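Local coordinates for protein putative short-chain dehydrogenase/reductase (Burkholderia xenovorans, PDB 5IZ4) that binds an adenine nucleotide in a Rossmann fold and is probably an NAD(P)-dependent oxidoreductase, perhaps a 3-oxoacyl-[acyl-carrier-protein] reductase, at residues L32-F46 and L60-D74. Numbering follows the deposited sequence. Where two conformers were deposited one is given.
Sequences LRFAQAGWSVAIGNF and LCRDAGAQTLIFDAD. With ADP (adenosine-5'-diphosphate), chain B.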
ATOM      1  N   LEU A  32     -31.262  -5.700   2.607  1.00 18.17           N
ATOM      2  CA  LEU A  32     -31.884  -6.970   2.254  1.00 18.94           C
ATOM      3  C   LEU A  32     -31.050  -8.152   2.739  1.00 20.31           C
ATOM      4  O   LEU A  32     -31.590  -9.120   3.289  1.00 21.17           O
ATOM      5  CB  LEU A  32     -32.094  -7.044   0.743  1.00 20.35           C
ATOM      6  CG  LEU A  32     -32.858  -8.273   0.240  1.00 24.64           C
ATOM      7  CD1 LEU A  32     -34.195  -8.423   0.965  1.00 22.29           C
ATOM      8  CD2 LEU A  32     -33.070  -8.203  -1.268  1.00 29.38           C
ATOM      9  N   ARG A  33     -29.730  -8.084   2.560  1.00 19.81           N
ATOM     10  CA  ARG A  33     -28.874  -9.202   2.957  1.00 19.55           C
ATOM     11  C   ARG A  33     -28.915  -9.424   4.464  1.00 20.88           C
ATOM     12  O   ARG A  33     -28.960 -10.573   4.927  1.00 22.14           O
ATOM     13  CB  ARG A  33     -27.435  -8.959   2.497  1.00 18.98           C
ATOM     14  CG  ARG A  33     -26.493 -10.107   2.858  1.00 18.17           C
ATOM     15  CD  ARG A  33     -26.962 -11.386   2.192  1.00 22.63           C
ATOM     16  NE  ARG A  33     -26.165 -12.567   2.535  1.00 22.93           N
ATOM     17  CZ  ARG A  33     -26.395 -13.336   3.597  1.00 21.48           C
ATOM     18  NH1 ARG A  33     -27.371 -13.030   4.443  1.00 23.72           N
ATOM     19  NH2 ARG A  33     -25.640 -14.402   3.826  1.00 24.37           N
ATOM     20  N   PHE A  34     -28.893  -8.343   5.249  1.00 20.27           N
ATOM     21  CA  PHE A  34     -29.027  -8.510   6.692  1.00 20.65           C
ATOM     22  C   PHE A  34     -30.415  -9.031   7.052  1.00 18.64           C
ATOM     23  O   PHE A  34     -30.553  -9.868   7.951  1.00 20.95           O
ATOM     24  CB  PHE A  34     -28.705  -7.196   7.418  1.00 16.92           C
ATOM     25  CG  PHE A  34     -27.223  -6.997   7.670  1.00 17.50           C
ATOM     26  CD1 PHE A  34     -26.392  -6.534   6.668  1.00 19.39           C
ATOM     27  CD2 PHE A  34     -26.666  -7.296   8.906  1.00 18.93           C
ATOM     28  CE1 PHE A  34     -25.028  -6.374   6.889  1.00 20.38           C
ATOM     29  CE2 PHE A  34     -25.305  -7.130   9.143  1.00 18.78           C
ATOM     30  CZ  PHE A  34     -24.481  -6.669   8.134  1.00 18.35           C
ATOM     31  N   ALA A  35     -31.451  -8.581   6.331  1.00 21.51           N
ATOM     32  CA  ALA A  35     -32.791  -9.120   6.559  1.00 20.21           C
ATOM     33  C   ALA A  35     -32.838 -10.623   6.298  1.00 23.73           C
ATOM     34  O   ALA A  35     -33.472 -11.377   7.046  1.00 22.82           O
ATOM     35  CB  ALA A  35     -33.804  -8.385   5.679  1.00 20.83           C
ATOM     36  N   GLN A  36     -32.168 -11.077   5.235  1.00 19.44           N
ATOM     37  CA  GLN A  36     -32.122 -12.501   4.925  0.67 24.56           C
ATOM     38  C   GLN A  36     -31.400 -13.300   6.001  1.00 27.19           C
ATOM     39  O   GLN A  36     -31.658 -14.499   6.154  1.00 26.23           O
ATOM     40  CB  GLN A  36     -31.461 -12.690   3.557  0.67 20.43           C
ATOM     41  CG  GLN A  36     -32.390 -12.269   2.421  0.67 27.55           C
ATOM     42  CD  GLN A  36     -31.684 -12.030   1.101  0.67 28.76           C
ATOM     43  OE1 GLN A  36     -30.468 -11.834   1.049  0.67 20.40           O
ATOM     44  NE2 GLN A  36     -32.459 -12.032   0.016  0.67 32.98           N
ATOM     45  N   ALA A  37     -30.509 -12.659   6.750  1.00 24.25           N
ATOM     46  CA  ALA A  37     -29.798 -13.299   7.843  1.00 25.74           C
ATOM     47  C   ALA A  37     -30.598 -13.330   9.137  1.00 30.21           C
ATOM     48  O   ALA A  37     -30.116 -13.882  10.134  1.00 30.23           O
ATOM     49  CB  ALA A  37     -28.469 -12.582   8.070  1.00 25.88           C
ATOM     50  N   GLY A  38     -31.799 -12.757   9.152  1.00 27.57           N
ATOM     51  CA  GLY A  38     -32.604 -12.727  10.350  1.00 26.24           C
ATOM     52  C   GLY A  38     -32.430 -11.497  11.208  1.00 27.70           C
ATOM     53  O   GLY A  38     -33.119 -11.376  12.229  1.00 34.40           O
ATOM     54  N   TRP A  39     -31.554 -10.572  10.822  1.00 20.77           N
ATOM     55  CA  TRP A  39     -31.354  -9.363  11.613  1.00 20.64           C
ATOM     56  C   TRP A  39     -32.518  -8.395  11.439  1.00 21.61           C
ATOM     57  O   TRP A  39     -33.204  -8.382  10.412  1.00 25.20           O
ATOM     58  CB  TRP A  39     -30.058  -8.650  11.216  1.00 18.67           C
ATOM     59  CG  TRP A  39     -28.796  -9.360  11.630  1.00 22.73           C
ATOM     60  CD1 TRP A  39     -28.564 -10.708  11.613  1.00 21.06           C
ATOM     61  CD2 TRP A  39     -27.598  -8.751  12.129  1.00 22.37           C
ATOM     62  NE1 TRP A  39     -27.289 -10.973  12.063  1.00 23.51           N
ATOM     63  CE2 TRP A  39     -26.676  -9.789  12.384  1.00 21.13           C
ATOM     64  CE3 TRP A  39     -27.212  -7.430  12.377  1.00 21.10           C
ATOM     65  CZ2 TRP A  39     -25.391  -9.545  12.888  1.00 20.93           C
ATOM     66  CZ3 TRP A  39     -25.926  -7.188  12.874  1.00 21.52           C
ATOM     67  CH2 TRP A  39     -25.035  -8.243  13.117  1.00 21.82           C
ATOM     68  N   SER A  40     -32.734  -7.576  12.463  1.00 22.37           N
ATOM     69  CA  SER A  40     -33.596  -6.414  12.331  1.00 21.75           C
ATOM     70  C   SER A  40     -32.812  -5.307  11.646  1.00 19.37           C
ATOM     71  O   SER A  40     -31.620  -5.118  11.914  1.00 21.22           O
ATOM     72  CB  SER A  40     -34.097  -5.954  13.701  1.00 25.31           C
ATOM     73  OG  SER A  40     -34.796  -6.993  14.367  1.00 22.84           O
ATOM     74  N   VAL A  41     -33.466  -4.569  10.752  1.00 20.58           N
ATOM     75  CA  VAL A  41     -32.766  -3.577   9.945  1.00 17.90           C
ATOM     76  C   VAL A  41     -33.411  -2.216  10.148  1.00 20.13           C
ATOM     77  O   VAL A  41     -34.643  -2.086  10.103  1.00 24.32           O
ATOM     78  CB  VAL A  41     -32.724  -3.973   8.456  1.00 18.59           C
ATOM     79  CG1 VAL A  41     -31.858  -5.217   8.288  1.00 20.52           C
ATOM     80  CG2 VAL A  41     -34.127  -4.235   7.914  1.00 26.26           C
ATOM     81  N   ALA A  42     -32.574  -1.216  10.432  1.00 17.39           N
ATOM     82  CA  ALA A  42     -32.988   0.182  10.467  1.00 18.42           C
ATOM     83  C   ALA A  42     -32.614   0.788   9.118  1.00 22.38           C
ATOM     84  O   ALA A  42     -31.427   0.946   8.803  1.00 20.81           O
ATOM     85  CB  ALA A  42     -32.329   0.922  11.628  1.00 20.26           C
ATOM     86  N   ILE A  43     -33.629   1.093   8.317  1.00 18.72           N
ATOM     87  CA  ILE A  43     -33.458   1.467   6.918  1.00 17.32           C
ATOM     88  C   ILE A  43     -33.334   2.983   6.844  1.00 24.16           C
ATOM     89  O   ILE A  43     -34.301   3.714   7.084  1.00 25.48           O
ATOM     90  CB  ILE A  43     -34.626   0.942   6.074  1.00 20.01           C
ATOM     91  CG1 ILE A  43     -34.510  -0.583   5.941  1.00 23.26           C
ATOM     92  CG2 ILE A  43     -34.655   1.577   4.691  1.00 21.55           C
ATOM     93  CD1 ILE A  43     -35.816  -1.241   5.584  1.00 23.50           C
ATOM     94  N   GLY A  44     -32.137   3.462   6.526  1.00 19.60           N
ATOM     95  CA  GLY A  44     -31.916   4.892   6.481  1.00 18.67           C
ATOM     96  C   GLY A  44     -32.304   5.508   5.161  1.00 22.35           C
ATOM     97  O   GLY A  44     -31.649   5.282   4.141  1.00 24.24           O
ATOM     98  N   ASN A  45     -33.387   6.274   5.175  1.00 20.56           N
ATOM     99  CA  ASN A  45     -33.862   7.005   4.014  1.00 24.32           C
ATOM    100  C   ASN A  45     -33.305   8.422   4.042  1.00 22.39           C
ATOM    101  O   ASN A  45     -33.126   9.013   5.110  1.00 26.86           O
ATOM    102  CB  ASN A  45     -35.397   7.051   4.003  1.00 22.35           C
ATOM    103  CG  ASN A  45     -35.943   7.823   2.829  1.00 22.59           C
ATOM    104  OD1 ASN A  45     -35.741   7.440   1.682  1.00 25.46           O
ATOM    105  ND2 ASN A  45     -36.646   8.913   3.106  1.00 24.50           N
ATOM    106  N   PHE A  46     -33.048   8.974   2.853  1.00 23.06           N
ATOM    107  CA  PHE A  46     -32.536  10.346   2.761  1.00 24.93           C
ATOM    108  C   PHE A  46     -33.651  11.367   3.005  1.00 24.97           C
ATOM    109  O   PHE A  46     -33.702  12.005   4.063  1.00 31.09           O
ATOM    110  CB  PHE A  46     -31.855  10.565   1.403  1.00 24.75           C
ATOM    111  CG  PHE A  46     -31.229  11.937   1.230  1.00 26.12           C
ATOM    112  CD1 PHE A  46     -30.923  12.734   2.327  1.00 24.80           C
ATOM    113  CD2 PHE A  46     -30.968  12.435  -0.042  1.00 27.00           C
ATOM    114  CE1 PHE A  46     -30.360  14.000   2.155  1.00 26.06           C
ATOM    115  CE2 PHE A  46     -30.411  13.693  -0.216  1.00 31.61           C
ATOM    116  CZ  PHE A  46     -30.108  14.475   0.881  1.00 28.37           C
ATOM    117  N   LEU A  60     -39.412  -5.468   0.969  1.00 24.14           N
ATOM    118  CA  LEU A  60     -38.617  -6.647   0.635  1.00 23.69           C
ATOM    119  C   LEU A  60     -37.938  -7.237   1.868  1.00 22.60           C
ATOM    120  O   LEU A  60     -37.830  -8.465   1.995  1.00 24.50           O
ATOM    121  CB  LEU A  60     -37.584  -6.282  -0.427  1.00 27.74           C
ATOM    122  CG  LEU A  60     -38.150  -5.924  -1.799  1.00 30.47           C
ATOM    123  CD1 LEU A  60     -37.027  -5.438  -2.699  1.00 31.96           C
ATOM    124  CD2 LEU A  60     -38.865  -7.118  -2.407  1.00 35.45           C
ATOM    125  N   CYS A  61     -37.459  -6.381   2.775  1.00 24.92           N
ATOM    126  CA  CYS A  61     -36.824  -6.872   3.996  1.00 22.44           C
ATOM    127  C   CYS A  61     -37.828  -7.582   4.896  1.00 27.01           C
ATOM    128  O   CYS A  61     -37.492  -8.584   5.544  1.00 24.99           O
ATOM    129  CB  CYS A  61     -36.159  -5.721   4.751  1.00 21.72           C
ATOM    130  SG  CYS A  61     -34.703  -5.053   3.960  1.00 23.10           S
ATOM    131  N   ARG A  62     -39.056  -7.062   4.969  1.00 23.14           N
ATOM    132  CA  ARG A  62     -40.089  -7.731   5.751  1.00 24.28           C
ATOM    133  C   ARG A  62     -40.477  -9.060   5.120  1.00 26.40           C
ATOM    134  O   ARG A  62     -40.765 -10.031   5.829  1.00 29.20           O
ATOM    135  CB  ARG A  62     -41.315  -6.826   5.888  1.00 29.91           C
ATOM    136  CG  ARG A  62     -41.089  -5.647   6.807  1.00 33.07           C
ATOM    137  CD  ARG A  62     -42.262  -4.697   6.769  1.00 35.56           C
ATOM    138  NE  ARG A  62     -43.440  -5.183   7.490  1.00 37.46           N
ATOM    139  CZ  ARG A  62     -43.629  -5.017   8.799  1.00 44.97           C
ATOM    140  NH1 ARG A  62     -42.702  -4.405   9.530  1.00 47.57           N
ATOM    141  NH2 ARG A  62     -44.738  -5.461   9.380  1.00 41.84           N
ATOM    142  N   ASP A  63     -40.514  -9.109   3.786  1.00 28.67           N
ATOM    143  CA  ASP A  63     -40.785 -10.363   3.093  1.00 26.37           C
ATOM    144  C   ASP A  63     -39.691 -11.384   3.367  1.00 26.73           C
ATOM    145  O   ASP A  63     -39.963 -12.592   3.433  1.00 30.83           O
ATOM    146  CB  ASP A  63     -40.917 -10.107   1.596  1.00 32.86           C
ATOM    147  CG  ASP A  63     -41.105 -11.377   0.807  1.00 49.02           C
ATOM    148  OD1 ASP A  63     -42.261 -11.847   0.710  1.00 49.49           O
ATOM    149  OD2 ASP A  63     -40.097 -11.907   0.288  1.00 50.43           O
ATOM    150  N   ALA A  64     -38.456 -10.912   3.524  1.00 26.66           N
ATOM    151  CA  ALA A  64     -37.333 -11.751   3.918  1.00 23.87           C
ATOM    152  C   ALA A  64     -37.417 -12.172   5.374  1.00 32.42           C
ATOM    153  O   ALA A  64     -36.611 -13.002   5.802  1.00 32.44           O
ATOM    154  CB  ALA A  64     -36.012 -11.019   3.667  1.00 22.95           C
ATOM    155  N   GLY A  65     -38.356 -11.612   6.137  1.00 28.86           N
ATOM    156  CA  GLY A  65     -38.612 -12.034   7.495  1.00 36.94           C
ATOM    157  C   GLY A  65     -38.078 -11.134   8.586  1.00 34.43           C
ATOM    158  O   GLY A  65     -38.145 -11.516   9.760  1.00 35.22           O
ATOM    159  N   ALA A  66     -37.564  -9.954   8.245  1.00 28.54           N
ATOM    160  CA  ALA A  66     -36.926  -9.071   9.214  1.00 25.82           C
ATOM    161  C   ALA A  66     -37.904  -8.067   9.806  1.00 26.62           C
ATOM    162  O   ALA A  66     -38.768  -7.529   9.106  1.00 27.40           O
ATOM    163  CB  ALA A  66     -35.781  -8.297   8.565  1.00 27.41           C
ATOM    164  N   GLN A  67     -37.741  -7.799  11.102  1.00 24.31           N
ATOM    165  CA  GLN A  67     -38.297  -6.582  11.674  1.00 26.92           C
ATOM    166  C   GLN A  67     -37.598  -5.367  11.077  1.00 27.90           C
ATOM    167  O   GLN A  67     -36.392  -5.390  10.815  1.00 26.54           O
ATOM    168  CB  GLN A  67     -38.141  -6.578  13.188  1.00 28.54           C
ATOM    169  CG  GLN A  67     -38.938  -7.641  13.899  1.00 35.33           C
ATOM    170  CD  GLN A  67     -38.665  -7.631  15.382  1.00 39.86           C
ATOM    171  OE1 GLN A  67     -39.068  -6.710  16.091  1.00 49.30           O
ATOM    172  NE2 GLN A  67     -37.947  -8.644  15.858  1.00 37.63           N
ATOM    173  N   THR A  68     -38.358  -4.290  10.881  1.00 24.28           N
ATOM    174  CA  THR A  68     -37.851  -3.130  10.161  1.00 22.52           C
ATOM    175  C   THR A  68     -38.280  -1.847  10.855  1.00 28.01           C
ATOM    176  O   THR A  68     -39.254  -1.812  11.613  1.00 29.59           O
ATOM    177  CB  THR A  68     -38.361  -3.077   8.712  1.00 25.48           C
ATOM    178  OG1 THR A  68     -39.796  -3.030   8.714  1.00 26.04           O
ATOM    179  CG2 THR A  68     -37.894  -4.286   7.917  1.00 21.75           C
ATOM    180  N   LEU A  69     -37.540  -0.783  10.557  1.00 26.39           N
ATOM    181  CA  LEU A  69     -38.014   0.578  10.763  1.00 30.22           C
ATOM    182  C   LEU A  69     -37.320   1.443   9.726  1.00 28.08           C
ATOM    183  O   LEU A  69     -36.210   1.133   9.301  1.00 28.21           O
ATOM    184  CB  LEU A  69     -37.749   1.086  12.189  1.00 35.26           C
ATOM    185  CG  LEU A  69     -36.372   1.474  12.734  1.00 34.54           C
ATOM    186  CD1 LEU A  69     -35.894   2.832  12.219  1.00 31.17           C
ATOM    187  CD2 LEU A  69     -36.452   1.503  14.251  1.00 37.61           C
ATOM    188  N   ILE A  70     -37.980   2.517   9.304  1.00 24.36           N
ATOM    189  CA  ILE A  70     -37.381   3.475   8.381  1.00 21.54           C
ATOM    190  C   ILE A  70     -37.123   4.753   9.150  1.00 22.11           C
ATOM    191  O   ILE A  70     -38.012   5.246   9.860  1.00 26.62           O
ATOM    192  CB  ILE A  70     -38.282   3.754   7.165  1.00 30.37           C
ATOM    193  CG1 ILE A  70     -38.536   2.481   6.361  1.00 29.94           C
ATOM    194  CG2 ILE A  70     -37.658   4.824   6.282  1.00 34.27           C
ATOM    195  CD1 ILE A  70     -39.397   2.722   5.130  1.00 30.19           C
ATOM    196  N   PHE A  71     -35.924   5.306   9.002  1.00 21.99           N
ATOM    197  CA  PHE A  71     -35.653   6.631   9.538  1.00 25.49           C
ATOM    198  C   PHE A  71     -35.191   7.557   8.421  1.00 25.60           C
ATOM    199  O   PHE A  71     -34.538   7.128   7.463  1.00 28.52           O
ATOM    200  CB  PHE A  71     -34.611   6.579  10.680  1.00 25.06           C
ATOM    201  CG  PHE A  71     -33.237   6.119  10.256  1.00 23.21           C
ATOM    202  CD1 PHE A  71     -32.294   7.029   9.788  1.00 22.98           C
ATOM    203  CD2 PHE A  71     -32.871   4.784  10.366  1.00 23.80           C
ATOM    204  CE1 PHE A  71     -31.018   6.610   9.419  1.00 22.65           C
ATOM    205  CE2 PHE A  71     -31.600   4.358   9.997  1.00 25.53           C
ATOM    206  CZ  PHE A  71     -30.671   5.273   9.528  1.00 26.69           C
ATOM    207  N   ASP A  72     -35.570   8.829   8.536  1.00 24.07           N
ATOM    208  CA  ASP A  72     -35.011   9.860   7.677  1.00 23.29           C
ATOM    209  C   ASP A  72     -33.782  10.449   8.351  1.00 25.10           C
ATOM    210  O   ASP A  72     -33.779  10.672   9.566  1.00 28.32           O
ATOM    211  CB  ASP A  72     -36.012  10.982   7.404  1.00 27.17           C
ATOM    212  CG  ASP A  72     -37.178  10.554   6.540  1.00 30.79           C
ATOM    213  OD1 ASP A  72     -37.225   9.399   6.086  1.00 31.51           O
ATOM    214  OD2 ASP A  72     -38.060  11.407   6.311  1.00 34.03           O
ATOM    215  N   ALA A  73     -32.735  10.702   7.561  1.00 25.85           N
ATOM    216  CA  ALA A  73     -31.586  11.442   8.071  1.00 26.18           C
ATOM    217  C   ALA A  73     -30.758  11.981   6.917  1.00 24.56           C
ATOM    218  O   ALA A  73     -30.417  11.244   5.989  1.00 26.43           O
ATOM    219  CB  ALA A  73     -30.709  10.569   8.973  1.00 23.94           C
ATOM    220  N   ASP A  74     -30.445  13.264   6.981  1.00 20.99           N
ATOM    221  CA  ASP A  74     -29.397  13.863   6.165  1.00 23.04           C
ATOM    222  C   ASP A  74     -28.146  13.728   7.020  1.00 20.09           C
ATOM    223  O   ASP A  74     -27.991  14.436   8.014  1.00 21.98           O
ATOM    224  CB  ASP A  74     -29.750  15.316   5.844  1.00 23.41           C
ATOM    225  CG  ASP A  74     -28.673  16.049   5.050  1.00 29.24           C
ATOM    226  OD1 ASP A  74     -27.522  15.588   5.002  1.00 23.16           O
ATOM    227  OD2 ASP A  74     -28.982  17.122   4.483  1.00 31.03           O
TER
HETATM  228  PB  ADP B 300     -24.354   3.269  -4.448  1.00 75.41           P
HETATM  229  O1B ADP B 300     -23.838   4.098  -3.216  1.00 78.40           O
HETATM  230  O2B ADP B 300     -25.370   2.131  -4.141  1.00 71.57           O
HETATM  231  O3B ADP B 300     -23.312   2.935  -5.562  1.00 84.00           O
HETATM  232  PA  ADP B 300     -26.627   5.291  -4.532  1.00 60.68           P
HETATM  233  O1A ADP B 300     -26.585   6.866  -4.957  1.00 54.81           O
HETATM  234  O2A ADP B 300     -28.018   4.661  -4.857  1.00 64.01           O
HETATM  235  O3A ADP B 300     -25.332   4.629  -5.162  1.00 75.39           O
HETATM  236  O5' ADP B 300     -26.468   5.497  -2.897  1.00 56.09           O
HETATM  237  C5' ADP B 300     -26.326   6.795  -2.296  1.00 32.72           C
HETATM  238  C4' ADP B 300     -27.465   6.880  -1.277  1.00 31.35           C
HETATM  239  O4' ADP B 300     -27.163   7.911  -0.255  1.00 23.89           O
HETATM  240  C3' ADP B 300     -28.831   7.282  -1.890  1.00 28.52           C
HETATM  241  O3' ADP B 300     -29.899   6.657  -1.236  1.00 36.78           O
HETATM  242  C2' ADP B 300     -28.837   8.801  -1.563  1.00 31.17           C
HETATM  243  O2' ADP B 300     -30.205   9.212  -1.575  1.00 38.43           O
HETATM  244  C1' ADP B 300     -28.265   8.791  -0.158  1.00 22.00           C
HETATM  245  N9  ADP B 300     -27.808  10.135   0.251  1.00 22.36           N
HETATM  246  C8  ADP B 300     -27.254  11.164  -0.528  1.00 21.72           C
HETATM  247  N7  ADP B 300     -26.987  12.214   0.212  1.00 21.69           N
HETATM  248  C5  ADP B 300     -27.370  11.883   1.497  1.00 22.64           C
HETATM  249  C6  ADP B 300     -27.333  12.584   2.689  1.00 18.53           C
HETATM  250  N6  ADP B 300     -26.849  13.849   2.725  1.00 22.84           N
HETATM  251  N1  ADP B 300     -27.783  11.994   3.803  1.00 18.56           N
HETATM  252  C2  ADP B 300     -28.267  10.742   3.730  1.00 18.47           C
HETATM  253  N3  ADP B 300     -28.342  10.008   2.636  1.00 23.66           N
HETATM  254  C4  ADP B 300     -27.880  10.600   1.526  1.00 23.10           C
HETATM  255  O   HOH W   1     -34.960 -13.644   7.904  1.00 45.77           O
HETATM  256  O   HOH W   2     -35.637  -9.190  12.814  1.00 28.54           O
HETATM  257  O   HOH W   3     -30.485   8.384   5.998  1.00 23.24           O
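Phe71 lays one face of its ring over Gly44, whose CA sits 3.5 Å from the ring centroid in a CH-pi contact; the CB of Ala73 lies in plane at the ring's edge. Phe71 CG stands between its own backbone N and carbonyl carbon (chi1 65°), which folds the ring back across the neighbouring strand, and CE2 reaches the CB of Ala42 at 3.9 Å. The ring of Phe46 carries the adenine of ADP on one face, with CE1 3.4 Å from ADP C6, while Asp74 CB lies in the plane of the Phe46 ring, at its edge. The carboxylate of Asp74 then grips the same base: ADP N6 donates to OD1 over 2.9 Å. On the side of the sheet bearing Ile43 and Ile70, Asn45 and Asp72 run side by side with their planes 53° apart; Asn45 ND2 donates a hydrogen bond to Asp72 OD1 (3.1 Å), in its own amide plane but from above that of the carboxylate. Thr50 takes up Asn45 OD1, and Arg51 forms a salt bridge with Asp72 OD2. Six backbone hydrogen bonds, from Val41 N–Gln67 O to Ala73 N–Asn45 O, zip the strands in parallel. Ahead of the strands, where the two helices end, Ala35 CB packs tightly on Ala66 CB at 3.5 Å, and a water bridges the carbonyls of Ala35 and Ala64. The paired strands and the end of helix 51-63 belong to a beta-alpha-beta unit of the SDR Rossmann fold, and residues just past the strands' C-terminal ends hold the adenine.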